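PDB 2Q07: uncharacterized protein AF0587 from Archaeoglobus fulgidus DSM 4304, which is of unknown function but belongs to the archaeosine synthase type 1 family, and probably binds RNA through its PUA domain during tRNA modification. Local coordinates for residues V70-L78 / R171-Q180; R268-M277 / I289-S298. All coordinates share one frame; numbering follows the deposited sequence.

Interaction 1. Residues V70-L78 / R171-Q180; sequences VVPREFELL and RILEHMLSYQ
The imidazole of His175 carries the aliphatic part of Glu74 on one face and meets Phe75 at its edge. Glu74 CG sits over the middle of the ring, 3.7 Å from the His175 ring centroid, in a CH-pi contact, the two side chains running alongside each other. Phe75 and His175 form an offset edge-to-face pair with planes 76° apart, the His175 edge toward the Phe75 face and CD2 of His175 3.6 Å from Phe75 CZ; Pro72 CG lies in plane at the Phe75 edge. The 3-10 segment 73-75 and the type I turn Phe75-Leu78, which follow edge strand 70-72 of the mixed sheet of the UDG-like domain, rest on helix 168-181 of the pre-PUA region. His175 is fixed at both nitrogens: ND1 donates to Arg171 O at 2.8 Å, while NE2 bonds Lys26 N. Arg171 O also takes the helical bond from His175 N, on the opposite face of its carbonyl plane.

One helical turn on, Tyr179 swings its CG anti to the backbone N (chi1 -174°), offering a ring face to Leu78 CD1, 3.6 Å from the Tyr179 ring centroid. Leu77 CB packs on SE of selenomethionine Met176 at 3.9 Å, and Leu77 CD2 meets Ile172 CG2 at 4.0 Å. The turn is braced by Arg73, which is also held by Glu62 and His49: its NE and NH2 both donate to Glu76 OE2, with the NH2–OE2 bond 2.8 Å long and on the syn side of the carboxylate.

Interaction 2. Residues R268-M277 / I289-S298; sequences RIFGVGLAAM and IAINVKRKFS
Phe297 slants across the ring of Phe270, its CD1 lying above one Phe270 face and offset toward the rim, 3.3 Å from Phe270 CE1. The two ring planes lie 50° apart, and Phe297 CB adds a longer CH-pi contact over the same ring. With CG of Phe270 between its backbone N and carbonyl carbon (chi1 70°), the end of the side chain comes back toward the neighbouring strand, where Phe297 lies over its face. Val272 CG2 comes in at the Phe297 edge, 4.1 Å from CE1 of Phe297, and helix 219-227 packs against this aromatic group. Further along the same face, Val272 CB meets the Arg295 chain at CG, 4.0 Å away.

The other face is lined by Ile291 and Val293 beside two glycines. Gly273 lets Ile291 CG2 approach to 3.9 Å of its CA, and Gly271 CA lies 3.2 Å from Arg295 O.

Backbone bonds join the antiparallel strands, among them a reciprocal pair between Leu274 and Asn292, and Phe297 N to Phe270 O. At the centre Val272 O accepts from both Lys294 N, 2.9 Å away, and Arg295 N, at 3.2 Å, the mark of a classic beta bulge; the side chains of these two residues form salt bridges with Asp209 and Asp216 respectively. The bulged pair belongs to the mixed sheet of the PUA domain, a fold associated with RNA binding.

Overall arrangement
Interaction 1 closes along the chain before interaction 2 opens; their centres are 24 Å apart and their nearest atoms about 7 Å, without touching. Interaction 1, near the centre of the chain, joins the UDG-like part to the pre-PUA part, whereas interaction 2 lies within the PUA domain, its centre about 23 Å from that of the chain. Strand 214-217 touches both: Met176 and Gln180 of interaction 1 pack on its Leu215, and its Asp216 pairs with Arg295 at the bulge of interaction 2. Neither contact can be tied to a ligand or active site, and a role of the PUA domain in RNA binding is only probable.

Interaction 1. Residues V70-L78 / R171-Q180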
ATOM      1  N   VAL A  70      -6.577  -9.518   1.992  1.00 24.78           N
ATOM      2  CA  VAL A  70      -5.291 -10.183   1.981  1.00 21.42           C
ATOM      3  C   VAL A  70      -4.406  -8.961   1.760  1.00 20.01           C
ATOM      4  O   VAL A  70      -4.610  -8.228   0.791  1.00 21.50           O
ATOM      5  CB  VAL A  70      -5.154 -11.116   0.781  1.00 24.18           C
ATOM      6  CG1 VAL A  70      -3.725 -11.627   0.705  1.00 22.84           C
ATOM      7  CG2 VAL A  70      -6.155 -12.270   0.897  1.00 23.53           C
ATOM      8  N   VAL A  71      -3.425  -8.745   2.629  1.00 16.54           N
ATOM      9  CA  VAL A  71      -2.602  -7.545   2.528  1.00 18.07           C
ATOM     10  C   VAL A  71      -1.080  -7.655   2.536  1.00 16.50           C
ATOM     11  O   VAL A  71      -0.488  -8.014   3.544  1.00 16.03           O
ATOM     12  CB  VAL A  71      -2.963  -6.561   3.672  1.00 19.28           C
ATOM     13  CG1 VAL A  71      -2.205  -5.251   3.500  1.00 22.40           C
ATOM     14  CG2 VAL A  71      -4.466  -6.320   3.694  1.00 21.71           C
ATOM     15  N   PRO A  72      -0.433  -7.355   1.402  1.00 16.14           N
ATOM     16  CA  PRO A  72       1.024  -7.426   1.401  1.00 15.76           C
ATOM     17  C   PRO A  72       1.448  -6.320   2.375  1.00 16.63           C
ATOM     18  O   PRO A  72       0.841  -5.243   2.405  1.00 16.73           O
ATOM     19  CB  PRO A  72       1.385  -7.089  -0.047  1.00 13.98           C
ATOM     20  CG  PRO A  72       0.230  -7.692  -0.812  1.00 16.01           C
ATOM     21  CD  PRO A  72      -0.959  -7.273   0.024  1.00 14.20           C
ATOM     22  N   ARG A  73       2.466  -6.584   3.170  1.00 13.61           N
ATOM     23  CA  ARG A  73       2.933  -5.602   4.139  1.00 17.10           C
ATOM     24  C   ARG A  73       3.133  -4.199   3.549  1.00 17.31           C
ATOM     25  O   ARG A  73       2.934  -3.196   4.234  1.00 15.13           O
ATOM     26  CB  ARG A  73       4.236  -6.086   4.769  1.00 17.66           C
ATOM     27  CG  ARG A  73       4.925  -5.055   5.657  1.00 19.57           C
ATOM     28  CD  ARG A  73       5.168  -5.615   7.040  1.00 21.86           C
ATOM     29  NE  ARG A  73       3.961  -5.573   7.850  1.00 25.64           N
ATOM     30  CZ  ARG A  73       3.689  -6.403   8.851  1.00 21.64           C
ATOM     31  NH1 ARG A  73       4.536  -7.371   9.184  1.00 23.13           N
ATOM     32  NH2 ARG A  73       2.565  -6.246   9.531  1.00 24.13           N
ATOM     33  N   GLU A  74       3.501  -4.138   2.272  1.00 16.09           N
ATOM     34  CA  GLU A  74       3.752  -2.861   1.593  1.00 14.79           C
ATOM     35  C   GLU A  74       2.532  -1.966   1.418  1.00 15.92           C
ATOM     36  O   GLU A  74       2.671  -0.771   1.166  1.00 15.26           O
ATOM     37  CB  GLU A  74       4.377  -3.108   0.220  1.00 14.85           C
ATOM     38  CG  GLU A  74       5.774  -3.729   0.255  1.00 18.38           C
ATOM     39  CD  GLU A  74       5.777  -5.221   0.557  1.00 19.14           C
ATOM     40  OE1 GLU A  74       4.697  -5.832   0.704  1.00 20.12           O
ATOM     41  OE2 GLU A  74       6.878  -5.789   0.637  1.00 17.74           O
ATOM     42  N   PHE A  75       1.340  -2.536   1.541  1.00 14.59           N
ATOM     43  CA  PHE A  75       0.122  -1.758   1.380  1.00 16.16           C
ATOM     44  C   PHE A  75      -0.636  -1.606   2.696  1.00 13.65           C
ATOM     45  O   PHE A  75      -1.753  -1.102   2.708  1.00 16.09           O
ATOM     46  CB  PHE A  75      -0.802  -2.425   0.350  1.00 15.04           C
ATOM     47  CG  PHE A  75      -0.162  -2.670  -0.996  1.00 18.80           C
ATOM     48  CD1 PHE A  75       0.146  -3.964  -1.410  1.00 13.87           C
ATOM     49  CD2 PHE A  75       0.117  -1.605  -1.858  1.00 20.15           C
ATOM     50  CE1 PHE A  75       0.720  -4.200  -2.659  1.00 21.96           C
ATOM     51  CE2 PHE A  75       0.691  -1.828  -3.114  1.00 22.27           C
ATOM     52  CZ  PHE A  75       0.993  -3.133  -3.517  1.00 21.26           C
ATOM     53  N   GLU A  76      -0.034  -2.021   3.806  1.00 15.89           N
ATOM     54  CA  GLU A  76      -0.743  -1.967   5.083  1.00 15.64           C
ATOM     55  C   GLU A  76      -1.069  -0.569   5.625  1.00 15.36           C
ATOM     56  O   GLU A  76      -1.709  -0.447   6.659  1.00 17.10           O
ATOM     57  CB  GLU A  76       0.004  -2.793   6.141  1.00 13.93           C
ATOM     58  CG  GLU A  76       0.984  -2.033   6.995  1.00 18.51           C
ATOM     59  CD  GLU A  76       1.432  -2.840   8.212  1.00 19.41           C
ATOM     60  OE1 GLU A  76       1.909  -2.218   9.181  1.00 18.16           O
ATOM     61  OE2 GLU A  76       1.317  -4.091   8.200  1.00 19.74           O
ATOM     62  N   LEU A  77      -0.657   0.478   4.916  1.00 14.50           N
ATOM     63  CA  LEU A  77      -0.931   1.849   5.353  1.00 15.08           C
ATOM     64  C   LEU A  77      -2.014   2.527   4.511  1.00 14.18           C
ATOM     65  O   LEU A  77      -2.477   3.618   4.839  1.00 15.24           O
ATOM     66  CB  LEU A  77       0.359   2.678   5.323  1.00 16.64           C
ATOM     67  CG  LEU A  77       1.048   2.918   6.679  1.00 20.07           C
ATOM     68  CD1 LEU A  77       0.876   1.720   7.600  1.00 18.71           C
ATOM     69  CD2 LEU A  77       2.520   3.227   6.451  1.00 13.67           C
ATOM     70  N   LEU A  78      -2.420   1.870   3.432  1.00 14.03           N
ATOM     71  CA  LEU A  78      -3.444   2.406   2.540  1.00 12.89           C
ATOM     72  C   LEU A  78      -4.848   2.133   3.081  1.00 15.64           C
ATOM     73  O   LEU A  78      -5.026   1.282   3.954  1.00 16.42           O
ATOM     74  CB  LEU A  78      -3.295   1.791   1.145  1.00 14.44           C
ATOM     75  CG  LEU A  78      -2.014   2.166   0.386  1.00 16.33           C
ATOM     76  CD1 LEU A  78      -1.832   1.262  -0.814  1.00 14.29           C
ATOM     77  CD2 LEU A  78      -2.087   3.622  -0.052  1.00 16.39           C
ATOM     78  N   ARG A 171      10.307   0.452   0.963  1.00 20.57           N
ATOM     79  CA  ARG A 171       9.474  -0.346   0.063  1.00 20.54           C
ATOM     80  C   ARG A 171       8.003   0.052   0.215  1.00 19.22           C
ATOM     81  O   ARG A 171       7.257   0.126  -0.765  1.00 17.14           O
ATOM     82  CB  ARG A 171       9.621  -1.846   0.367  1.00 24.41           C
ATOM     83  CG  ARG A 171      10.492  -2.610  -0.618  1.00 30.86           C
ATOM     84  CD  ARG A 171      11.952  -2.508  -0.262  1.00 36.20           C
ATOM     85  NE  ARG A 171      12.801  -3.165  -1.251  1.00 41.78           N
ATOM     86  CZ  ARG A 171      14.043  -3.576  -1.011  1.00 43.37           C
ATOM     87  NH1 ARG A 171      14.580  -3.402   0.190  1.00 45.54           N
ATOM     88  NH2 ARG A 171      14.757  -4.147  -1.973  1.00 43.30           N
ATOM     89  N   ILE A 172       7.598   0.306   1.454  1.00 17.34           N
ATOM     90  CA  ILE A 172       6.223   0.705   1.763  1.00 16.28           C
ATOM     91  C   ILE A 172       5.877   2.029   1.081  1.00 16.67           C
ATOM     92  O   ILE A 172       4.840   2.147   0.441  1.00 16.64           O
ATOM     93  CB  ILE A 172       6.023   0.875   3.291  1.00 12.67           C
ATOM     94  CG1 ILE A 172       6.002  -0.493   3.975  1.00 16.70           C
ATOM     95  CG2 ILE A 172       4.749   1.609   3.578  1.00 12.50           C
ATOM     96  CD1 ILE A 172       5.899  -0.418   5.495  1.00 11.53           C
ATOM     97  N   LEU A 173       6.748   3.019   1.241  1.00 16.42           N
ATOM     98  CA  LEU A 173       6.533   4.328   0.654  1.00 18.63           C
ATOM     99  C   LEU A 173       6.565   4.232  -0.866  1.00 17.69           C
ATOM    100  O   LEU A 173       5.740   4.848  -1.545  1.00 15.97           O
ATOM    101  CB  LEU A 173       7.594   5.319   1.159  1.00 19.08           C
ATOM    102  CG  LEU A 173       7.492   5.782   2.620  1.00 20.00           C
ATOM    103  CD1 LEU A 173       8.691   6.672   2.955  1.00 22.94           C
ATOM    104  CD2 LEU A 173       6.190   6.551   2.844  1.00 21.82           C
ATOM    105  N   GLU A 174       7.501   3.451  -1.404  1.00 16.61           N
ATOM    106  CA  GLU A 174       7.591   3.288  -2.852  1.00 16.42           C
ATOM    107  C   GLU A 174       6.319   2.638  -3.390  1.00 16.69           C
ATOM    108  O   GLU A 174       5.828   3.020  -4.452  1.00 14.02           O
ATOM    109  CB  GLU A 174       8.800   2.428  -3.246  1.00 18.69           C
ATOM    110  CG  GLU A 174      10.131   3.010  -2.803  1.00 23.39           C
ATOM    111  CD  GLU A 174      11.317   2.153  -3.208  1.00 26.73           C
ATOM    112  OE1 GLU A 174      11.226   0.908  -3.109  1.00 28.89           O
ATOM    113  OE2 GLU A 174      12.348   2.731  -3.616  1.00 27.14           O
ATOM    114  N   HIS A 175       5.791   1.656  -2.659  1.00 14.57           N
ATOM    115  CA  HIS A 175       4.578   0.966  -3.088  1.00 15.60           C
ATOM    116  C   HIS A 175       3.345   1.850  -3.026  1.00 15.61           C
ATOM    117  O   HIS A 175       2.424   1.673  -3.808  1.00 18.11           O
ATOM    118  CB  HIS A 175       4.329  -0.307  -2.263  1.00 15.46           C
ATOM    119  CG  HIS A 175       5.042  -1.516  -2.787  1.00 14.61           C
ATOM    120  ND1 HIS A 175       6.410  -1.655  -2.732  1.00 11.63           N
ATOM    121  CD2 HIS A 175       4.577  -2.623  -3.415  1.00 13.54           C
ATOM    122  CE1 HIS A 175       6.761  -2.791  -3.310  1.00 13.84           C
ATOM    123  NE2 HIS A 175       5.666  -3.397  -3.735  1.00 14.24           N
HETATM  124  N   MSE A 176       3.315   2.795  -2.092  1.00 18.59           N
HETATM  125  CA  MSE A 176       2.157   3.680  -1.991  1.00 19.56           C
HETATM  126  C   MSE A 176       2.140   4.671  -3.151  1.00 18.52           C
HETATM  127  O   MSE A 176       1.079   5.008  -3.671  1.00 20.77           O
HETATM  128  CB  MSE A 176       2.166   4.411  -0.654  1.00 21.53           C
HETATM  129  CG  MSE A 176       2.094   3.453   0.520  1.00 26.59           C
HETATM  130 SE   MSE A 176       1.931   4.343   2.200  1.00 32.33          SE
HETATM  131  CE  MSE A 176       3.777   4.496   2.688  1.00 33.40           C
ATOM    132  N   LEU A 177       3.321   5.132  -3.545  1.00 15.49           N
ATOM    133  CA  LEU A 177       3.462   6.055  -4.667  1.00 17.96           C
ATOM    134  C   LEU A 177       3.005   5.341  -5.944  1.00 18.70           C
ATOM    135  O   LEU A 177       2.268   5.894  -6.769  1.00 19.20           O
ATOM    136  CB  LEU A 177       4.928   6.477  -4.799  1.00 14.71           C
ATOM    137  CG  LEU A 177       5.387   7.620  -3.900  1.00 16.61           C
ATOM    138  CD1 LEU A 177       6.876   7.895  -4.128  1.00 16.71           C
ATOM    139  CD2 LEU A 177       4.555   8.870  -4.227  1.00 14.57           C
ATOM    140  N   SER A 178       3.453   4.099  -6.089  1.00 18.89           N
ATOM    141  CA  SER A 178       3.106   3.265  -7.232  1.00 18.47           C
ATOM    142  C   SER A 178       1.590   3.073  -7.267  1.00 18.61           C
ATOM    143  O   SER A 178       0.944   3.307  -8.283  1.00 16.14           O
ATOM    144  CB  SER A 178       3.815   1.914  -7.103  1.00 17.53           C
ATOM    145  OG  SER A 178       3.627   1.110  -8.250  1.00 17.83           O
ATOM    146  N   TYR A 179       1.035   2.661  -6.131  1.00 18.25           N
ATOM    147  CA  TYR A 179      -0.399   2.443  -5.995  1.00 17.44           C
ATOM    148  C   TYR A 179      -1.207   3.679  -6.439  1.00 17.60           C
ATOM    149  O   TYR A 179      -2.038   3.614  -7.348  1.00 15.23           O
ATOM    150  CB  TYR A 179      -0.720   2.117  -4.527  1.00 15.74           C
ATOM    151  CG  TYR A 179      -2.155   1.722  -4.265  1.00 19.58           C
ATOM    152  CD1 TYR A 179      -2.537   0.381  -4.253  1.00 21.69           C
ATOM    153  CD2 TYR A 179      -3.140   2.690  -4.053  1.00 20.01           C
ATOM    154  CE1 TYR A 179      -3.855   0.009  -4.041  1.00 21.13           C
ATOM    155  CE2 TYR A 179      -4.470   2.330  -3.840  1.00 22.04           C
ATOM    156  CZ  TYR A 179      -4.817   0.986  -3.838  1.00 22.85           C
ATOM    157  OH  TYR A 179      -6.123   0.613  -3.657  1.00 24.64           O
ATOM    158  N   GLN A 180      -0.941   4.805  -5.791  1.00 17.84           N
ATOM    159  CA  GLN A 180      -1.651   6.056  -6.059  1.00 17.68           C
ATOM    160  C   GLN A 180      -1.360   6.788  -7.359  1.00 17.16           C
ATOM    161  O   GLN A 180      -2.273   7.349  -7.962  1.00 17.84           O
ATOM    162  CB  GLN A 180      -1.418   7.026  -4.905  1.00 16.17           C
ATOM    163  CG  GLN A 180      -1.890   6.514  -3.566  1.00 18.83           C
ATOM    164  CD  GLN A 180      -1.439   7.396  -2.427  1.00 16.55           C
ATOM    165  OE1 GLN A 180      -1.669   8.602  -2.437  1.00 23.13           O
ATOM    166  NE2 GLN A 180      -0.802   6.797  -1.429  1.00 18.02           N
TER

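Interaction 2. Residues R268-M277 / I289-S298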
ATOM      1  N   ARG A 268      -0.921  30.514 -13.765  1.00 33.42           N
ATOM      2  CA  ARG A 268      -0.128  31.130 -12.704  1.00 33.56           C
ATOM      3  C   ARG A 268       0.244  30.203 -11.549  1.00 32.03           C
ATOM      4  O   ARG A 268       1.193  30.478 -10.817  1.00 30.79           O
ATOM      5  CB  ARG A 268      -0.855  32.352 -12.134  1.00 37.90           C
ATOM      6  CG  ARG A 268      -2.083  32.001 -11.311  1.00 43.13           C
ATOM      7  CD  ARG A 268      -2.479  33.125 -10.359  1.00 48.95           C
ATOM      8  NE  ARG A 268      -2.909  34.339 -11.049  1.00 52.45           N
ATOM      9  CZ  ARG A 268      -3.334  35.434 -10.426  1.00 54.93           C
ATOM     10  NH1 ARG A 268      -3.384  35.465  -9.100  1.00 55.99           N
ATOM     11  NH2 ARG A 268      -3.711  36.499 -11.124  1.00 56.22           N
ATOM     12  N   ILE A 269      -0.495  29.113 -11.377  1.00 30.09           N
ATOM     13  CA  ILE A 269      -0.202  28.195 -10.288  1.00 28.51           C
ATOM     14  C   ILE A 269      -0.584  26.754 -10.571  1.00 26.92           C
ATOM     15  O   ILE A 269      -1.258  26.436 -11.556  1.00 25.33           O
ATOM     16  CB  ILE A 269      -0.965  28.578  -8.982  1.00 30.73           C
ATOM     17  CG1 ILE A 269      -2.471  28.424  -9.204  1.00 30.28           C
ATOM     18  CG2 ILE A 269      -0.662  30.011  -8.569  1.00 29.16           C
ATOM     19  CD1 ILE A 269      -3.285  28.506  -7.935  1.00 32.83           C
ATOM     20  N   PHE A 270      -0.125  25.883  -9.684  1.00 24.92           N
ATOM     21  CA  PHE A 270      -0.480  24.482  -9.731  1.00 23.28           C
ATOM     22  C   PHE A 270      -0.533  24.070  -8.269  1.00 21.12           C
ATOM     23  O   PHE A 270       0.102  24.699  -7.423  1.00 19.16           O
ATOM     24  CB  PHE A 270       0.517  23.655 -10.559  1.00 24.46           C
ATOM     25  CG  PHE A 270       1.869  23.483  -9.941  1.00 23.28           C
ATOM     26  CD1 PHE A 270       2.217  22.277  -9.331  1.00 23.05           C
ATOM     27  CD2 PHE A 270       2.826  24.487 -10.038  1.00 23.38           C
ATOM     28  CE1 PHE A 270       3.496  22.072  -8.836  1.00 23.51           C
ATOM     29  CE2 PHE A 270       4.112  24.298  -9.550  1.00 21.04           C
ATOM     30  CZ  PHE A 270       4.452  23.088  -8.947  1.00 23.31           C
ATOM     31  N   GLY A 271      -1.338  23.061  -7.964  1.00 19.52           N
ATOM     32  CA  GLY A 271      -1.454  22.629  -6.586  1.00 21.20           C
ATOM     33  C   GLY A 271      -1.838  21.175  -6.397  1.00 18.03           C
ATOM     34  O   GLY A 271      -1.911  20.397  -7.347  1.00 17.83           O
ATOM     35  N   VAL A 272      -2.076  20.822  -5.142  1.00 18.09           N
ATOM     36  CA  VAL A 272      -2.435  19.466  -4.757  1.00 17.84           C
ATOM     37  C   VAL A 272      -3.798  19.499  -4.075  1.00 18.45           C
ATOM     38  O   VAL A 272      -4.095  20.432  -3.335  1.00 14.80           O
ATOM     39  CB  VAL A 272      -1.395  18.893  -3.761  1.00 18.17           C
ATOM     40  CG1 VAL A 272      -1.832  17.521  -3.280  1.00 17.87           C
ATOM     41  CG2 VAL A 272      -0.026  18.815  -4.423  1.00 19.52           C
ATOM     42  N   GLY A 273      -4.617  18.487  -4.338  1.00 19.72           N
ATOM     43  CA  GLY A 273      -5.928  18.411  -3.721  1.00 20.46           C
ATOM     44  C   GLY A 273      -6.517  17.011  -3.768  1.00 22.53           C
ATOM     45  O   GLY A 273      -5.914  16.084  -4.313  1.00 24.23           O
ATOM     46  N   LEU A 274      -7.695  16.851  -3.178  1.00 23.75           N
ATOM     47  CA  LEU A 274      -8.395  15.572  -3.169  1.00 24.96           C
ATOM     48  C   LEU A 274      -9.615  15.672  -4.071  1.00 25.80           C
ATOM     49  O   LEU A 274     -10.534  16.448  -3.799  1.00 27.02           O
ATOM     50  CB  LEU A 274      -8.863  15.207  -1.759  1.00 25.06           C
ATOM     51  CG  LEU A 274      -8.000  14.286  -0.901  1.00 29.36           C
ATOM     52  CD1 LEU A 274      -8.757  13.991   0.382  1.00 31.12           C
ATOM     53  CD2 LEU A 274      -7.694  12.982  -1.637  1.00 29.43           C
ATOM     54  N   ALA A 275      -9.623  14.896  -5.145  1.00 26.01           N
ATOM     55  CA  ALA A 275     -10.747  14.907  -6.070  1.00 27.19           C
ATOM     56  C   ALA A 275     -12.023  14.491  -5.341  1.00 28.77           C
ATOM     57  O   ALA A 275     -11.998  13.611  -4.487  1.00 27.40           O
ATOM     58  CB  ALA A 275     -10.469  13.966  -7.230  1.00 27.25           C
ATOM     59  N   ALA A 276     -13.136  15.137  -5.667  1.00 31.29           N
ATOM     60  CA  ALA A 276     -14.410  14.807  -5.037  1.00 34.42           C
ATOM     61  C   ALA A 276     -15.263  14.017  -6.018  1.00 36.16           C
ATOM     62  O   ALA A 276     -16.166  13.288  -5.618  1.00 37.65           O
ATOM     63  CB  ALA A 276     -15.140  16.086  -4.601  1.00 33.78           C
HETATM   64  N   MSE A 277     -14.971  14.173  -7.304  1.00 37.96           N
HETATM   65  CA  MSE A 277     -15.697  13.462  -8.350  1.00 40.94           C
HETATM   66  C   MSE A 277     -14.732  12.892  -9.391  1.00 40.89           C
HETATM   67  O   MSE A 277     -13.547  13.237  -9.416  1.00 40.78           O
HETATM   68  CB  MSE A 277     -16.722  14.391  -9.021  1.00 44.37           C
HETATM   69  CG  MSE A 277     -16.181  15.750  -9.448  1.00 49.16           C
HETATM   70 SE   MSE A 277     -17.529  16.873 -10.290  1.00 56.87          SE
HETATM   71  CE  MSE A 277     -18.459  17.476  -8.709  1.00 52.98           C
ATOM     72  N   ILE A 289     -18.877  20.197  -5.761  1.00 33.00           N
ATOM     73  CA  ILE A 289     -17.466  20.397  -5.439  1.00 32.39           C
ATOM     74  C   ILE A 289     -16.593  19.402  -6.196  1.00 31.38           C
ATOM     75  O   ILE A 289     -16.758  18.193  -6.064  1.00 30.36           O
ATOM     76  CB  ILE A 289     -17.206  20.230  -3.925  1.00 31.98           C
ATOM     77  CG1 ILE A 289     -17.948  21.321  -3.145  1.00 32.01           C
ATOM     78  CG2 ILE A 289     -15.712  20.298  -3.645  1.00 33.12           C
ATOM     79  CD1 ILE A 289     -17.827  21.189  -1.622  1.00 30.32           C
ATOM     80  N   ALA A 290     -15.657  19.923  -6.983  1.00 31.08           N
ATOM     81  CA  ALA A 290     -14.770  19.082  -7.773  1.00 28.63           C
ATOM     82  C   ALA A 290     -13.514  18.651  -7.024  1.00 28.74           C
ATOM     83  O   ALA A 290     -13.129  17.477  -7.074  1.00 26.95           O
ATOM     84  CB  ALA A 290     -14.382  19.804  -9.054  1.00 30.10           C
ATOM     85  N   ILE A 291     -12.882  19.592  -6.325  1.00 26.19           N
ATOM     86  CA  ILE A 291     -11.653  19.294  -5.600  1.00 26.04           C
ATOM     87  C   ILE A 291     -11.507  20.030  -4.271  1.00 26.88           C
ATOM     88  O   ILE A 291     -11.786  21.220  -4.176  1.00 26.88           O
ATOM     89  CB  ILE A 291     -10.410  19.678  -6.429  1.00 25.04           C
ATOM     90  CG1 ILE A 291     -10.459  19.028  -7.810  1.00 23.85           C
ATOM     91  CG2 ILE A 291      -9.148  19.279  -5.675  1.00 26.00           C
ATOM     92  CD1 ILE A 291      -9.309  19.441  -8.715  1.00 25.88           C
ATOM     93  N   ASN A 292     -11.060  19.311  -3.250  1.00 27.76           N
ATOM     94  CA  ASN A 292     -10.806  19.916  -1.952  1.00 26.91           C
ATOM     95  C   ASN A 292      -9.307  20.234  -1.995  1.00 25.28           C
ATOM     96  O   ASN A 292      -8.470  19.333  -2.014  1.00 23.92           O
ATOM     97  CB  ASN A 292     -11.136  18.929  -0.831  1.00 30.11           C
ATOM     98  CG  ASN A 292     -12.632  18.624  -0.742  1.00 31.77           C
ATOM     99  OD1 ASN A 292     -13.428  19.482  -0.364  1.00 33.19           O
ATOM    100  ND2 ASN A 292     -13.015  17.403  -1.098  1.00 33.57           N
ATOM    101  N   VAL A 293      -8.982  21.519  -2.045  1.00 23.63           N
ATOM    102  CA  VAL A 293      -7.592  21.970  -2.136  1.00 22.97           C
ATOM    103  C   VAL A 293      -6.769  21.783  -0.866  1.00 21.25           C
ATOM    104  O   VAL A 293      -7.189  22.167   0.223  1.00 17.52           O
ATOM    105  CB  VAL A 293      -7.534  23.466  -2.543  1.00 20.31           C
ATOM    106  CG1 VAL A 293      -6.089  23.925  -2.690  1.00 23.44           C
ATOM    107  CG2 VAL A 293      -8.296  23.671  -3.824  1.00 22.72           C
ATOM    108  N   LYS A 294      -5.593  21.181  -1.016  1.00 23.40           N
ATOM    109  CA  LYS A 294      -4.700  20.980   0.117  1.00 24.43           C
ATOM    110  C   LYS A 294      -3.633  22.072   0.117  1.00 25.49           C
ATOM    111  O   LYS A 294      -3.280  22.609   1.164  1.00 25.81           O
ATOM    112  CB  LYS A 294      -4.026  19.602   0.063  1.00 25.64           C
ATOM    113  CG  LYS A 294      -4.921  18.445   0.503  1.00 30.25           C
ATOM    114  CD  LYS A 294      -4.102  17.221   0.931  1.00 35.89           C
ATOM    115  CE  LYS A 294      -4.964  16.221   1.714  1.00 38.75           C
ATOM    116  NZ  LYS A 294      -4.180  15.113   2.351  1.00 41.30           N
ATOM    117  N   ARG A 295      -3.128  22.414  -1.061  1.00 24.48           N
ATOM    118  CA  ARG A 295      -2.095  23.435  -1.146  1.00 26.24           C
ATOM    119  C   ARG A 295      -1.837  23.847  -2.593  1.00 25.27           C
ATOM    120  O   ARG A 295      -2.293  23.191  -3.533  1.00 26.69           O
ATOM    121  CB  ARG A 295      -0.798  22.912  -0.507  1.00 25.68           C
ATOM    122  CG  ARG A 295      -0.097  21.816  -1.315  1.00 30.19           C
ATOM    123  CD  ARG A 295       1.012  21.099  -0.533  1.00 32.32           C
ATOM    124  NE  ARG A 295       0.497  20.002   0.285  1.00 33.72           N
ATOM    125  CZ  ARG A 295      -0.044  20.147   1.489  1.00 37.06           C
ATOM    126  NH1 ARG A 295      -0.140  21.357   2.042  1.00 38.57           N
ATOM    127  NH2 ARG A 295      -0.512  19.084   2.136  1.00 32.33           N
ATOM    128  N   LYS A 296      -1.109  24.942  -2.762  1.00 23.23           N
ATOM    129  CA  LYS A 296      -0.783  25.432  -4.088  1.00 23.91           C
ATOM    130  C   LYS A 296       0.592  26.079  -4.119  1.00 22.79           C
ATOM    131  O   LYS A 296       1.117  26.514  -3.089  1.00 20.64           O
ATOM    132  CB  LYS A 296      -1.852  26.418  -4.567  1.00 24.42           C
ATOM    133  CG  LYS A 296      -2.172  27.517  -3.576  1.00 27.27           C
ATOM    134  CD  LYS A 296      -3.216  28.461  -4.151  1.00 30.20           C
ATOM    135  CE  LYS A 296      -3.471  29.656  -3.234  1.00 29.78           C
ATOM    136  NZ  LYS A 296      -4.306  30.678  -3.935  1.00 33.30           N
ATOM    137  N   PHE A 297       1.176  26.133  -5.309  1.00 22.24           N
ATOM    138  CA  PHE A 297       2.495  26.715  -5.477  1.00 21.35           C
ATOM    139  C   PHE A 297       2.477  27.825  -6.540  1.00 24.77           C
ATOM    140  O   PHE A 297       1.830  27.696  -7.579  1.00 22.22           O
ATOM    141  CB  PHE A 297       3.492  25.617  -5.863  1.00 19.64           C
ATOM    142  CG  PHE A 297       3.240  24.297  -5.172  1.00 18.61           C
ATOM    143  CD1 PHE A 297       2.585  23.258  -5.846  1.00 18.49           C
ATOM    144  CD2 PHE A 297       3.607  24.105  -3.845  1.00 19.24           C
ATOM    145  CE1 PHE A 297       2.298  22.052  -5.206  1.00 17.76           C
ATOM    146  CE2 PHE A 297       3.323  22.891  -3.188  1.00 19.96           C
ATOM    147  CZ  PHE A 297       2.668  21.865  -3.874  1.00 18.00           C
ATOM    148  N   SER A 298       3.196  28.912  -6.270  1.00 28.50           N
ATOM    149  CA  SER A 298       3.259  30.045  -7.191  1.00 31.49           C
ATOM    150  C   SER A 298       4.339  29.858  -8.246  1.00 32.52           C
ATOM    151  O   SER A 298       4.004  29.791  -9.450  1.00 34.78           O
ATOM    152  CB  SER A 298       3.542  31.327  -6.418  1.00 30.79           C
ATOM    153  OG  SER A 298       2.626  31.476  -5.354  1.00 35.09           O
TER